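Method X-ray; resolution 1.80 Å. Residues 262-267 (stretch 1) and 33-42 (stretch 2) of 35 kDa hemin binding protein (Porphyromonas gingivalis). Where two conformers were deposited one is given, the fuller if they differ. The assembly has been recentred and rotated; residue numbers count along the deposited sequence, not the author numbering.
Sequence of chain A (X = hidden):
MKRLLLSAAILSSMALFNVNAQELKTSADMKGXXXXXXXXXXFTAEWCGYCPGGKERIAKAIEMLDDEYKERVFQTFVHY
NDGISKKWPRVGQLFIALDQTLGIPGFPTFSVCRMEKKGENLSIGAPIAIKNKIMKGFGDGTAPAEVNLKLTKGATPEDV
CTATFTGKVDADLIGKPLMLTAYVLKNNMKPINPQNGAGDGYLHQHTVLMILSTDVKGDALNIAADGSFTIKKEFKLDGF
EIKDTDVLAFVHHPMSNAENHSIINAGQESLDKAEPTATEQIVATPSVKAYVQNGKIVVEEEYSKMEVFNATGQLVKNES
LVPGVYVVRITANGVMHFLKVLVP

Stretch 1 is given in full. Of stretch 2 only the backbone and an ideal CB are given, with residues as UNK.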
# COMPACT_ATOMS: atom_id res chain seq x y z
N SER A 262 18.06 -7.81 -4.95
CA SER A 262 17.51 -7.87 -3.58
C SER A 262 16.95 -6.54 -3.09
O SER A 262 17.35 -5.46 -3.56
CB SER A 262 18.57 -8.41 -2.58
OG SER A 262 19.66 -7.50 -2.45
N ILE A 263 16.04 -6.64 -2.14
CA ILE A 263 15.53 -5.49 -1.41
C ILE A 263 16.54 -5.19 -0.30
O ILE A 263 16.91 -6.08 0.48
CB ILE A 263 14.12 -5.77 -0.85
CG1 ILE A 263 13.17 -6.17 -2.01
CG2 ILE A 263 13.63 -4.54 -0.07
CD1 ILE A 263 11.70 -6.46 -1.57
N ILE A 264 16.98 -3.93 -0.26
CA ILE A 264 18.05 -3.51 0.61
C ILE A 264 17.47 -3.12 1.99
O ILE A 264 17.99 -3.56 3.04
CB ILE A 264 18.82 -2.36 -0.04
CG1 ILE A 264 19.49 -2.83 -1.34
CG2 ILE A 264 19.90 -1.81 0.93
CD1 ILE A 264 19.81 -1.67 -2.33
N ASN A 265 16.46 -2.25 1.99
CA ASN A 265 15.73 -1.97 3.23
C ASN A 265 14.35 -1.43 2.93
O ASN A 265 14.02 -1.14 1.77
CB ASN A 265 16.50 -1.00 4.12
CG ASN A 265 16.30 -1.29 5.61
OD1 ASN A 265 15.42 -2.07 6.02
ND2 ASN A 265 17.12 -0.65 6.43
N ALA A 266 13.52 -1.31 3.96
CA ALA A 266 12.11 -0.96 3.77
C ALA A 266 11.63 -0.13 4.96
O ALA A 266 12.22 -0.18 6.04
CB ALA A 266 11.30 -2.21 3.71
N GLY A 267 10.53 0.58 4.75
CA GLY A 267 9.84 1.29 5.82
C GLY A 267 8.33 1.15 5.56
O GLY A 267 7.90 0.94 4.42
N UNK A 33 25.09 0.82 8.12
CA UNK A 33 24.81 1.81 9.17
C UNK A 33 23.41 1.70 9.73
O UNK A 33 23.14 2.23 10.81
CB UNK A 33 25.02 3.22 8.63
N UNK A 34 22.50 1.06 8.99
CA UNK A 34 21.08 1.17 9.29
C UNK A 34 20.43 -0.12 9.82
O UNK A 34 21.00 -1.19 9.69
CB UNK A 34 20.34 1.62 8.03
N UNK A 35 19.23 -0.00 10.38
CA UNK A 35 18.52 -1.12 10.99
C UNK A 35 17.65 -1.85 9.95
O UNK A 35 16.73 -1.26 9.41
CB UNK A 35 17.66 -0.63 12.15
N UNK A 36 17.94 -3.13 9.72
CA UNK A 36 17.27 -3.92 8.67
C UNK A 36 15.81 -4.28 9.00
O UNK A 36 15.51 -4.81 10.07
CB UNK A 36 18.06 -5.21 8.42
N UNK A 37 14.93 -3.97 8.05
CA UNK A 37 13.56 -4.51 8.02
C UNK A 37 13.46 -5.46 6.85
O UNK A 37 14.13 -5.25 5.84
CB UNK A 37 12.51 -3.40 7.91
N UNK A 38 12.63 -6.48 6.99
CA UNK A 38 12.50 -7.55 6.01
C UNK A 38 11.17 -7.41 5.31
O UNK A 38 10.15 -7.22 5.96
CB UNK A 38 12.63 -8.93 6.67
N UNK A 39 11.19 -7.48 3.98
CA UNK A 39 9.98 -7.53 3.16
C UNK A 39 9.74 -8.96 2.68
O UNK A 39 10.67 -9.63 2.24
CB UNK A 39 10.09 -6.58 1.97
N UNK A 40 8.51 -9.44 2.81
CA UNK A 40 8.12 -10.73 2.24
C UNK A 40 7.15 -10.41 1.12
O UNK A 40 6.26 -9.57 1.31
CB UNK A 40 7.50 -11.66 3.28
N UNK A 41 7.36 -11.01 -0.06
CA UNK A 41 6.36 -10.96 -1.15
C UNK A 41 5.80 -12.35 -1.32
O UNK A 41 6.54 -13.28 -1.63
CB UNK A 41 6.96 -10.45 -2.46
N UNK A 42 4.50 -12.50 -1.03
CA UNK A 42 3.82 -13.78 -1.10
C UNK A 42 2.91 -13.85 -2.32
O UNK A 42 2.13 -12.93 -2.59
CB UNK A 42 3.01 -14.02 0.18

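Position 33 lies beyond the reach of stretch 1, which therefore sets no preference; it is Ser33. At position 34 the CA-to-CB bond points toward stretch 1, and the ideal CB sits 4.3 Å from Asn265 ND2, but little else is near, so many side chains would fit. The residue is Phe34, whose ring leads away from stretch 1.

Position 35 matters through its backbone. Its carbonyl O accepts a nearly linear hydrogen bond from Asn265 ND2 (3.1 Å, 173°), while its CB points sideways with no atom of stretch 1 close by. Any residue able to adopt phi/psi of -89/119° would serve; it is Lys35, with its end directed away.

From position 36 the CB also points sideways, 4.8 Å from Asn265 OD1. Back along stretch 1 lie the carbonyl O atoms of Ile264 and Ile263, acceptors that favour a long side chain ending in a donor, lysine or arginine being the obvious candidates. Lys36 runs alongside the strand, its CD 3.6 Å from Ile264 O, and reaches these carbonyls through water: one water links NZ to Ile263 O, and another, weakly bound by NZ, donates to Ile264 O.

At position 37 the backbone N donates to Asn265 OD1 (2.8 Å), which excludes proline; the side-chain amide of Asn265 thus accepts from this N through OD1 and donates to the carbonyl at 35 through ND2. The ideal CB points toward stretch 1, 3.7 Å from both Asn265 OD1 and Ala266 O, surroundings that suit a short polar donor such as serine, threonine or asparagine. Asn37 takes the role with chi1 at m, and its ND2 donates to Ala266 O at 2.8 Å and 174°.

Positions 38 and 40 point away from stretch 1, which leaves their identities undetermined; they are Val38 and Leu40.

At position 39 the CB points toward a hydrocarbon surface, 3.9 Å from Ile263 CD1 and 4.9 Å from Ala266 CB. A compact apolar residue, such as valine, alanine or isoleucine, is expected. Val39 CG1 packs against Ile263 CD1 at 3.7 Å and CG2 against Ala266 CB at 3.4 Å, so Val39 spans two residues of the facing strand, whose direction differs from its own by 98°.

Position 41 again points toward stretch 1, but the ideal CB is too far for contact, so a longer side chain is needed. Glu41 extends until OE1 lies 3.9 Å from Ile263 CD1; both carboxylate oxygens are hydrogen-bonded elsewhere in the structure. Position 42 is out of reach, and is Val42.

Stretch 2 (33-42) SFKKNVVLEV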
# COMPACT_ATOMS: atom_id res chain seq x y z
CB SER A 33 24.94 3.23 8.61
OG SER A 33 26.19 3.47 8.01
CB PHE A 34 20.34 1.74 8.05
CG PHE A 34 20.92 3.01 7.53
CD1 PHE A 34 20.75 4.20 8.23
CD2 PHE A 34 21.67 3.03 6.37
CE1 PHE A 34 21.32 5.39 7.78
CE2 PHE A 34 22.23 4.21 5.91
CZ PHE A 34 22.05 5.40 6.62
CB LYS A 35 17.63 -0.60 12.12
CG LYS A 35 16.69 -1.64 12.73
CD LYS A 35 15.80 -1.00 13.81
CE LYS A 35 14.63 -0.21 13.19
NZ LYS A 35 13.77 0.40 14.25
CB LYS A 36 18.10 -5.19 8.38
CG LYS A 36 17.55 -6.18 7.36
CD LYS A 36 17.72 -5.66 5.95
CE LYS A 36 17.30 -6.68 4.85
NZ LYS A 36 18.39 -7.61 4.44
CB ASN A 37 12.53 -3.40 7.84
CG ASN A 37 12.56 -2.40 8.99
OD1 ASN A 37 12.70 -2.79 10.14
ND2 ASN A 37 12.45 -1.12 8.67
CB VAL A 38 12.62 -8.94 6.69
CG1 VAL A 38 12.05 -10.06 5.74
CG2 VAL A 38 14.07 -9.25 6.99
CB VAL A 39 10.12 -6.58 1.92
CG1 VAL A 39 8.96 -6.75 0.92
CG2 VAL A 39 10.24 -5.12 2.38
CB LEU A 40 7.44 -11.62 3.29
CG LEU A 40 8.22 -11.86 4.60
CD1 LEU A 40 7.45 -12.84 5.49
CD2 LEU A 40 9.63 -12.38 4.30
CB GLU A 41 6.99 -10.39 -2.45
CG GLU A 41 7.33 -8.90 -2.26
CD GLU A 41 8.19 -8.34 -3.38
OE1 GLU A 41 9.30 -8.88 -3.55
OE2 GLU A 41 7.76 -7.38 -4.07
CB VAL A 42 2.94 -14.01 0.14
CG1 VAL A 42 2.35 -15.47 0.12
CG2 VAL A 42 3.76 -13.68 1.40
O HOH W 1 20.21 -5.13 3.16
O HOH W 2 18.41 -8.11 1.58
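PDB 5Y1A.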